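Local coordinates for protein tripeptidase (Staphylococcus aureus subsp. aureus, PDB 3RZA) that probably cleaves short peptides, as a tripeptidase of the M20 metallopeptidase family whose two-metal site holds zinc and calcium in this crystal, at residues Asp100-Ala105 with Gly161-Leu166; Glu32-Asp37 with Asp129-Leu134; Thr123-Ala128 with Thr368-Pro373. One frame throughout, in Å; residues are numbered along the deposited sequence.

Contact 1: residues Asp100-Ala105 with Gly161-Leu166; sequences DTVVPA and GEESGL. With CA (calcium ion), chain D.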
loop_
_atom_site.group_PDB
_atom_site.type_symbol
_atom_site.label_atom_id
_atom_site.label_comp_id
_atom_site.label_asym_id
_atom_site.label_seq_id
_atom_site.Cartn_x
_atom_site.Cartn_y
_atom_site.Cartn_z
ATOM N N ASP A 100 26.850 -14.470 5.677
ATOM C CA ASP A 100 25.629 -14.268 4.881
ATOM C C ASP A 100 25.706 -13.035 3.949
ATOM O O ASP A 100 26.469 -12.105 4.188
ATOM C CB ASP A 100 24.364 -14.186 5.754
ATOM C CG ASP A 100 24.349 -12.964 6.703
ATOM O OD1 ASP A 100 25.389 -12.682 7.328
ATOM O OD2 ASP A 100 23.294 -12.309 6.839
ATOM N N THR A 101 24.898 -13.073 2.886
ATOM C CA THR A 101 24.718 -11.957 1.962
ATOM C C THR A 101 23.231 -11.595 1.887
ATOM O O THR A 101 22.371 -12.384 2.283
ATOM C CB THR A 101 25.167 -12.345 0.565
ATOM O OG1 THR A 101 24.204 -13.246 0.007
ATOM C CG2 THR A 101 26.502 -13.012 0.600
ATOM N N VAL A 102 22.929 -10.422 1.320
ATOM C CA VAL A 102 21.529 -10.076 0.983
ATOM C C VAL A 102 21.051 -10.904 -0.215
ATOM O O VAL A 102 21.830 -11.686 -0.807
ATOM C CB VAL A 102 21.324 -8.567 0.684
ATOM C CG1 VAL A 102 21.823 -7.702 1.864
ATOM C CG2 VAL A 102 21.981 -8.176 -0.641
ATOM N N VAL A 103 19.752 -10.784 -0.503
ATOM C CA VAL A 103 19.112 -11.314 -1.714
ATOM C C VAL A 103 19.256 -10.256 -2.843
ATOM O O VAL A 103 19.299 -9.076 -2.547
ATOM C CB VAL A 103 17.590 -11.611 -1.406
ATOM C CG1 VAL A 103 16.810 -11.996 -2.649
ATOM C CG2 VAL A 103 17.469 -12.722 -0.338
ATOM N N PRO A 104 19.342 -10.672 -4.148
ATOM C CA PRO A 104 19.459 -12.020 -4.722
ATOM C C PRO A 104 20.901 -12.430 -4.839
ATOM O O PRO A 104 21.684 -11.699 -5.435
ATOM C CB PRO A 104 18.832 -11.867 -6.114
ATOM C CG PRO A 104 19.055 -10.437 -6.483
ATOM C CD PRO A 104 19.178 -9.649 -5.209
ATOM N N ALA A 105 21.243 -13.589 -4.271
ATOM C CA ALA A 105 22.612 -14.127 -4.328
ATOM C C ALA A 105 22.616 -15.656 -4.411
ATOM O O ALA A 105 23.380 -16.333 -3.689
ATOM C CB ALA A 105 23.391 -13.653 -3.134
ATOM N N GLY A 161 23.386 -14.262 9.717
ATOM C CA GLY A 161 22.290 -13.334 9.850
ATOM C C GLY A 161 22.601 -11.868 10.056
ATOM O O GLY A 161 21.736 -11.144 10.531
ATOM N N GLU A 162 23.812 -11.410 9.715
ATOM C CA GLU A 162 24.130 -9.990 9.838
ATOM C C GLU A 162 23.177 -9.128 9.012
ATOM O O GLU A 162 22.737 -8.081 9.482
ATOM C CB GLU A 162 25.590 -9.697 9.473
ATOM C CG GLU A 162 26.100 -8.278 9.882
ATOM C CD GLU A 162 25.879 -7.148 8.833
ATOM O OE1 GLU A 162 25.392 -7.368 7.686
ATOM O OE2 GLU A 162 26.211 -6.005 9.173
ATOM N N GLU A 163 22.823 -9.621 7.832
ATOM C CA GLU A 163 21.917 -8.930 6.914
ATOM C C GLU A 163 20.438 -9.049 7.252
ATOM O O GLU A 163 19.643 -8.452 6.572
ATOM C CB GLU A 163 22.124 -9.445 5.477
ATOM C CG GLU A 163 23.535 -9.367 4.968
ATOM C CD GLU A 163 23.977 -7.991 4.635
ATOM O OE1 GLU A 163 23.364 -6.971 5.043
ATOM O OE2 GLU A 163 24.982 -7.882 3.904
ATOM N N SER A 164 20.083 -9.835 8.275
ATOM C CA SER A 164 18.732 -9.854 8.853
ATOM C C SER A 164 18.598 -8.977 10.132
ATOM O O SER A 164 17.617 -9.123 10.864
ATOM C CB SER A 164 18.324 -11.297 9.187
ATOM O OG SER A 164 18.498 -12.147 8.096
ATOM N N GLY A 165 19.553 -8.067 10.377
ATOM C CA GLY A 165 19.534 -7.195 11.556
ATOM C C GLY A 165 20.465 -7.656 12.665
ATOM O O GLY A 165 20.076 -7.653 13.841
ATOM N N LEU A 166 21.696 -8.042 12.292
ATOM C CA LEU A 166 22.758 -8.413 13.252
ATOM C C LEU A 166 22.347 -9.577 14.184
ATOM O O LEU A 166 22.805 -9.654 15.325
ATOM C CB LEU A 166 23.181 -7.188 14.075
ATOM C CG LEU A 166 23.353 -5.855 13.338
ATOM C CD1 LEU A 166 23.750 -4.775 14.331
ATOM C CD2 LEU A 166 24.376 -5.964 12.208
HETATM CA CA CA D . 25.451 -5.740 3.741
HETATM O O HOH W 1 25.472 -8.615 1.219
HETATM O O HOH W 2 26.870 -5.150 5.792
#
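Asp100 and Val102 run past Gly161 and Glu163 as one irregular loop beside another, the two matched pairs of CA atoms each 6.1 Å apart, and the second loop makes a short 3-10 turn at Glu162-Glu163. Asp100 points its carboxylate into that turn. With CG placed between the backbone N and the carbonyl carbon (chi1 64°), OD2 takes the amide of Glu163 at 2.9 Å from N, on its syn side and only 15° out of the carboxylate plane. OD1 receives a weak, bent bond from Glu162 N at 3.1 Å. Thr40 adds its hydroxyl to OD2, so this buried acid is held from a third part of the chain as well.

Glu163 bends at chi2 and lays its carboxylate obliquely across Val102, whose CG1 comes within 3.5 Å of Glu163 CD. That carboxylate grips the calcium ion unevenly: OE2 binds at 2.2 Å, OE1 at a looser 2.8 Å. Asp129 and His366 complete the protein ligands of the ion. Water 1 ties Glu163 OE2 (2.8 Å) back to the amide of Val102, and water 2, a calcium ligand, donates to Glu162 OE1.

Glu162 therefore stands beside the metal-bound water, a placement consistent with the general-base glutamate known in M20 peptidases. Asp100 belongs to the His-X-Asp sequence of the family, and its carbonyl makes a weak hydrogen bond with the zinc ligand His98. By gripping the amides of the Glu-Glu pair, the Asp100 carboxylate is placed as a second-shell group that would steady the turn from which the calcium ligand Glu163 projects.

Contact 2: residues Glu32-Asp37 with Asp129-Leu134; sequences ELVQID and DDKAGL. With ZN (zinc ion), chain C; CA (calcium ion), chain D.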
loop_
_atom_site.group_PDB
_atom_site.type_symbol
_atom_site.label_atom_id
_atom_site.label_comp_id
_atom_site.label_asym_id
_atom_site.label_seq_id
_atom_site.Cartn_x
_atom_site.Cartn_y
_atom_site.Cartn_z
ATOM N N GLU A 32 35.984 -18.349 -4.878
ATOM C CA GLU A 32 35.428 -19.571 -4.302
ATOM C C GLU A 32 34.239 -19.287 -3.366
ATOM O O GLU A 32 33.172 -19.925 -3.487
ATOM C CB GLU A 32 36.520 -20.346 -3.540
ATOM C CG GLU A 32 36.116 -21.779 -3.155
ATOM C CD GLU A 32 37.122 -22.485 -2.261
ATOM O OE1 GLU A 32 38.276 -21.987 -2.100
ATOM O OE2 GLU A 32 36.748 -23.562 -1.724
ATOM N N LEU A 33 34.417 -18.311 -2.468
ATOM C CA LEU A 33 33.416 -18.006 -1.454
ATOM C C LEU A 33 32.144 -17.385 -2.016
ATOM O O LEU A 33 31.054 -17.761 -1.571
ATOM C CB LEU A 33 33.980 -17.119 -0.346
ATOM C CG LEU A 33 35.048 -17.703 0.571
ATOM C CD1 LEU A 33 35.542 -16.598 1.486
ATOM C CD2 LEU A 33 34.531 -18.886 1.389
ATOM N N VAL A 34 32.266 -16.456 -2.979
ATOM C CA VAL A 34 31.070 -15.797 -3.581
ATOM C C VAL A 34 30.156 -16.807 -4.321
ATOM O O VAL A 34 28.929 -16.709 -4.247
ATOM C CB VAL A 34 31.416 -14.596 -4.511
ATOM C CG1 VAL A 34 32.179 -13.490 -3.732
ATOM C CG2 VAL A 34 32.181 -15.046 -5.750
ATOM N N GLN A 35 30.762 -17.842 -4.904
ATOM C CA GLN A 35 30.036 -18.895 -5.599
ATOM C C GLN A 35 29.355 -19.947 -4.696
ATOM O O GLN A 35 28.759 -20.878 -5.211
ATOM C CB GLN A 35 30.976 -19.572 -6.612
ATOM C CG GLN A 35 31.433 -18.620 -7.732
ATOM C CD GLN A 35 32.426 -19.264 -8.667
ATOM O OE1 GLN A 35 32.046 -19.954 -9.598
ATOM N NE2 GLN A 35 33.710 -19.067 -8.398
ATOM N N ILE A 36 29.476 -19.828 -3.366
ATOM C CA ILE A 36 28.708 -20.652 -2.430
ATOM C C ILE A 36 27.565 -19.780 -1.929
ATOM O O ILE A 36 27.810 -18.812 -1.209
ATOM C CB ILE A 36 29.556 -21.114 -1.222
ATOM C CG1 ILE A 36 30.728 -22.001 -1.662
ATOM C CG2 ILE A 36 28.689 -21.893 -0.255
ATOM C CD1 ILE A 36 31.913 -21.950 -0.712
ATOM N N ASP A 37 26.330 -20.129 -2.310
ATOM C CA ASP A 37 25.137 -19.374 -1.936
ATOM C C ASP A 37 25.070 -19.303 -0.406
ATOM O O ASP A 37 25.215 -20.332 0.257
ATOM C CB ASP A 37 23.847 -20.067 -2.424
ATOM C CG ASP A 37 23.741 -20.172 -3.938
ATOM O OD1 ASP A 37 24.578 -19.620 -4.663
ATOM O OD2 ASP A 37 22.809 -20.847 -4.413
ATOM N N ASP A 129 30.485 -7.845 -0.028
ATOM C CA ASP A 129 29.904 -7.706 1.277
ATOM C C ASP A 129 29.285 -9.075 1.717
ATOM O O ASP A 129 28.158 -9.412 1.284
ATOM C CB ASP A 129 28.865 -6.623 1.242
ATOM C CG ASP A 129 28.242 -6.379 2.575
ATOM O OD1 ASP A 129 28.764 -6.800 3.613
ATOM O OD2 ASP A 129 27.183 -5.728 2.598
ATOM N N ASP A 130 29.961 -9.874 2.551
ATOM C CA ASP A 130 31.208 -9.562 3.285
ATOM C C ASP A 130 32.298 -10.623 3.066
ATOM O O ASP A 130 33.235 -10.754 3.866
ATOM C CB ASP A 130 30.877 -9.392 4.769
ATOM C CG ASP A 130 31.996 -8.705 5.571
ATOM O OD1 ASP A 130 32.747 -7.900 4.966
ATOM O OD2 ASP A 130 32.151 -9.020 6.791
ATOM N N LYS A 131 32.237 -11.310 1.928
ATOM C CA LYS A 131 33.166 -12.389 1.641
ATOM C C LYS A 131 34.600 -11.884 1.291
ATOM O O LYS A 131 35.534 -12.651 1.366
ATOM C CB LYS A 131 32.577 -13.324 0.566
ATOM C CG LYS A 131 31.272 -14.003 1.058
ATOM C CD LYS A 131 30.494 -14.727 -0.001
ATOM C CE LYS A 131 29.518 -15.701 0.653
ATOM N NZ LYS A 131 28.541 -16.354 -0.293
ATOM N N ALA A 132 34.741 -10.589 0.942
ATOM C CA ALA A 132 36.053 -9.912 0.882
ATOM C C ALA A 132 36.736 -9.966 2.233
ATOM O O ALA A 132 37.921 -10.305 2.321
ATOM C CB ALA A 132 35.899 -8.446 0.420
ATOM N N GLY A 133 35.973 -9.677 3.282
ATOM C CA GLY A 133 36.441 -9.822 4.646
ATOM C C GLY A 133 36.872 -11.229 5.010
ATOM O O GLY A 133 37.942 -11.427 5.577
ATOM N N LEU A 134 36.050 -12.210 4.657
ATOM C CA LEU A 134 36.385 -13.615 4.902
ATOM C C LEU A 134 37.624 -14.056 4.137
ATOM O O LEU A 134 38.449 -14.778 4.681
ATOM C CB LEU A 134 35.206 -14.533 4.540
ATOM C CG LEU A 134 33.965 -14.405 5.422
ATOM C CD1 LEU A 134 32.841 -15.259 4.865
ATOM C CD2 LEU A 134 34.253 -14.793 6.851
HETATM ZN ZN ZN C . 28.394 -6.566 5.628
HETATM CA CA CA D . 25.451 -5.740 3.741
HETATM O O HOH W 3 27.713 -15.024 -2.470
HETATM O O HOH W 2 26.870 -5.150 5.792
#
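Lys131 turns toward the end of helix 23-34 with CG anti to its carbonyl carbon (chi1 -63°), and from there the chain runs extended past Leu33 and Val34 to carry NZ in among the backbone carbonyls. Lys131 NZ meets Ile36 O at 2.7 Å, almost head-on to the carbonyl (C=O...N angle 164°). Leu33 O, at 3.2 Å from NZ, is approached quite differently: the donor is tilted 35° from the carbonyl plane, while the amide of Ile36 reaches the same oxygen from the opposite face. Water 3 accepts from NZ and passes the link on to Val34 O, and Ser38 OG is a further partner.

Below the ammonium the contact is apolar. Lys131 CB lies 4.1 Å from Leu33 CB, and Leu33 CD1 packs on Leu134 CB at 3.7 Å, the two leucines crossing at about a right angle. Leu50 of helix 46-56 touches both.

Two residues before Lys131, Asp129 bridges the metals, OD1 on zinc at 2.1 Å and OD2 on calcium at 2.1 Å, and the peptide bond to Asp130 is cis, as in the M20 family. A buried lysine gathering the carbonyls where helix 23-34 ends would place a positive charge at the negative pole of that helix, and this probably offsets the cost of burying it.

Contact 3: residues Thr123-Ala128 with Thr368-Pro373; sequences TTILGA and TNERMP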
loop_
_atom_site.group_PDB
_atom_site.type_symbol
_atom_site.label_atom_id
_atom_site.label_comp_id
_atom_site.label_asym_id
_atom_site.label_seq_id
_atom_site.Cartn_x
_atom_site.Cartn_y
_atom_site.Cartn_z
ATOM N N THR A 123 22.845 -10.335 -12.730
ATOM C CA THR A 123 21.594 -10.995 -12.279
ATOM C C THR A 123 21.525 -11.195 -10.746
ATOM O O THR A 123 20.447 -11.419 -10.198
ATOM C CB THR A 123 21.437 -12.370 -12.946
ATOM O OG1 THR A 123 22.434 -13.269 -12.450
ATOM C CG2 THR A 123 21.575 -12.251 -14.460
ATOM N N THR A 124 22.689 -11.156 -10.080
ATOM C CA THR A 124 22.796 -11.276 -8.631
ATOM C C THR A 124 23.695 -10.162 -8.119
ATOM O O THR A 124 24.336 -9.449 -8.890
ATOM C CB THR A 124 23.429 -12.635 -8.228
ATOM O OG1 THR A 124 24.836 -12.615 -8.516
ATOM C CG2 THR A 124 22.766 -13.817 -8.984
ATOM N N ILE A 125 23.774 -10.070 -6.807
ATOM C CA ILE A 125 24.822 -9.338 -6.124
ATOM C C ILE A 125 26.163 -10.109 -6.313
ATOM O O ILE A 125 26.174 -11.219 -6.858
ATOM C CB ILE A 125 24.453 -9.097 -4.592
ATOM C CG1 ILE A 125 24.424 -10.397 -3.757
ATOM C CG2 ILE A 125 23.099 -8.380 -4.468
ATOM C CD1 ILE A 125 24.772 -10.200 -2.362
ATOM N N LEU A 126 27.272 -9.522 -5.875
ATOM C CA LEU A 126 28.575 -10.223 -5.850
ATOM C C LEU A 126 28.749 -10.953 -4.524
ATOM O O LEU A 126 29.250 -12.076 -4.486
ATOM C CB LEU A 126 29.743 -9.234 -6.072
ATOM C CG LEU A 126 31.187 -9.744 -6.155
ATOM C CD1 LEU A 126 31.331 -10.900 -7.152
ATOM C CD2 LEU A 126 32.151 -8.604 -6.549
ATOM N N GLY A 127 28.352 -10.318 -3.436
ATOM C CA GLY A 127 28.707 -10.793 -2.115
ATOM C C GLY A 127 30.137 -10.477 -1.693
ATOM O O GLY A 127 30.673 -11.138 -0.788
ATOM N N ALA A 128 30.734 -9.425 -2.272
ATOM C CA ALA A 128 31.941 -8.801 -1.671
ATOM C C ALA A 128 31.671 -8.385 -0.238
ATOM O O ALA A 128 32.527 -8.521 0.631
ATOM C CB ALA A 128 32.403 -7.616 -2.492
ATOM N N THR A 368 22.706 -5.498 -7.739
ATOM C CA THR A 368 23.275 -6.353 -8.769
ATOM C C THR A 368 24.465 -5.721 -9.542
ATOM O O THR A 368 25.059 -6.383 -10.371
ATOM C CB THR A 368 22.186 -6.860 -9.784
ATOM O OG1 THR A 368 21.644 -5.764 -10.511
ATOM C CG2 THR A 368 21.040 -7.608 -9.081
ATOM N N ASN A 369 24.776 -4.444 -9.292
ATOM C CA ASN A 369 26.024 -3.793 -9.768
ATOM C C ASN A 369 27.161 -3.811 -8.744
ATOM O O ASN A 369 28.154 -3.119 -8.937
ATOM C CB ASN A 369 25.743 -2.334 -10.167
ATOM C CG ASN A 369 24.709 -2.223 -11.244
ATOM O OD1 ASN A 369 24.818 -2.858 -12.284
ATOM N ND2 ASN A 369 23.686 -1.430 -10.996
ATOM N N GLU A 370 27.032 -4.597 -7.666
ATOM C CA GLU A 370 28.088 -4.665 -6.644
ATOM C C GLU A 370 29.385 -5.055 -7.273
ATOM O O GLU A 370 29.407 -5.924 -8.135
ATOM C CB GLU A 370 27.754 -5.666 -5.542
ATOM C CG GLU A 370 28.829 -5.769 -4.414
ATOM C CD GLU A 370 28.463 -6.768 -3.340
ATOM O OE1 GLU A 370 27.424 -7.450 -3.482
ATOM O OE2 GLU A 370 29.230 -6.891 -2.363
ATOM N N ARG A 371 30.464 -4.409 -6.840
ATOM C CA ARG A 371 31.790 -4.754 -7.341
ATOM C C ARG A 371 32.849 -4.624 -6.286
ATOM O O ARG A 371 32.660 -3.904 -5.295
ATOM C CB ARG A 371 32.147 -3.891 -8.559
ATOM C CG ARG A 371 32.307 -2.397 -8.253
ATOM C CD ARG A 371 32.577 -1.579 -9.508
ATOM N NE ARG A 371 33.029 -0.228 -9.133
ATOM C CZ ARG A 371 33.512 0.705 -9.963
ATOM N NH1 ARG A 371 33.602 0.498 -11.284
ATOM N NH2 ARG A 371 33.910 1.870 -9.455
HETATM N N MSE A 372 33.978 -5.301 -6.519
HETATM C CA MSE A 372 35.117 -5.287 -5.584
HETATM C C MSE A 372 36.365 -4.891 -6.361
HETATM O O MSE A 372 36.729 -5.601 -7.308
HETATM C CB MSE A 372 35.303 -6.666 -4.951
HETATM C CG MSE A 372 36.334 -6.723 -3.840
HETATM SE SE MSE A 372 35.936 -5.615 -2.329
HETATM C CE MSE A 372 37.667 -5.550 -1.502
ATOM N N PRO A 373 37.035 -3.779 -5.965
ATOM C CA PRO A 373 38.337 -3.524 -6.580
ATOM C C PRO A 373 39.383 -4.531 -6.114
ATOM O O PRO A 373 39.484 -4.790 -4.913
ATOM C CB PRO A 373 38.688 -2.101 -6.107
ATOM C CG PRO A 373 37.500 -1.634 -5.277
ATOM C CD PRO A 373 36.738 -2.799 -4.897
#
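Glu370 presents one face of its carboxylate to the turn Leu126-Gly127: both amides meet OE1 from above that same face, more than 50° out of the plane, Gly127 N at 3.0 Å and Leu126 N at 3.2 Å. Ile125 CB flanks OE1 at 3.6 Å, while at the other oxygen Ala128 CB lies 3.3 Å from OE2. This is the N-terminal entry to helix 128-147 in the catalytic domain of the M20 fold, with Gly127 at the N-cap position. OE2 accepts from the amide of Asp129, two residues past Gly127, the strongest polar partner of Glu370. A fully extended chain, with chi1 and chi2 both near 180°, pushes the carboxylate across to the turn. The acid thus collects N-H groups at the start of the helix, where the dipole would favour a negative charge, and does so immediately beside a metal ligand.

Upstream, Thr124 O receives a CA-H...O contact from Thr368, whose CA is 3.3 Å away; Ser120 also binds this carbonyl through its hydroxyl. Gly127 has a positive phi of 77°, a conformation in which a side chain would collide with the preceding carbonyl O.

Downstream, strand 371-373 pairs with strand 117-119 as an edge strand of a three-stranded antiparallel sheet. Arg371 starts away from the turn, and its guanidinium makes a salt bridge with Glu363 and a cation-pi contact with Tyr117. Met372, a selenomethionine, starts toward the turn, though its end leads off: CB packs on Leu126 CD2 at 4.0 Å and on Ala128 CB at 3.9 Å, and SE stays 4.1 Å from Ala128 CB.

From the N terminus, the end of helix 23-34 comes first and waits some ninety residues for helix 128-147, where contact 2 closes. Residues 100-105 leave within that loop and close contact 1 with 161-166, in the loop after strand 154-159. Residues 123-128 also leave within it and close contact 3 only near the C terminus, at 368-373. Each pair of contacts crosses, and none nests inside another. Contacts 1 and 2 share the calcium ion and water 2; contacts 1 and 3 join where Pro104 O faces Ile125 N; contacts 2 and 3 meet at the start of helix 128-147. Together they tie helix 23-34, the loops after strands 93-98 and 154-159, and the three-stranded sheet to the metal-site neighbourhood.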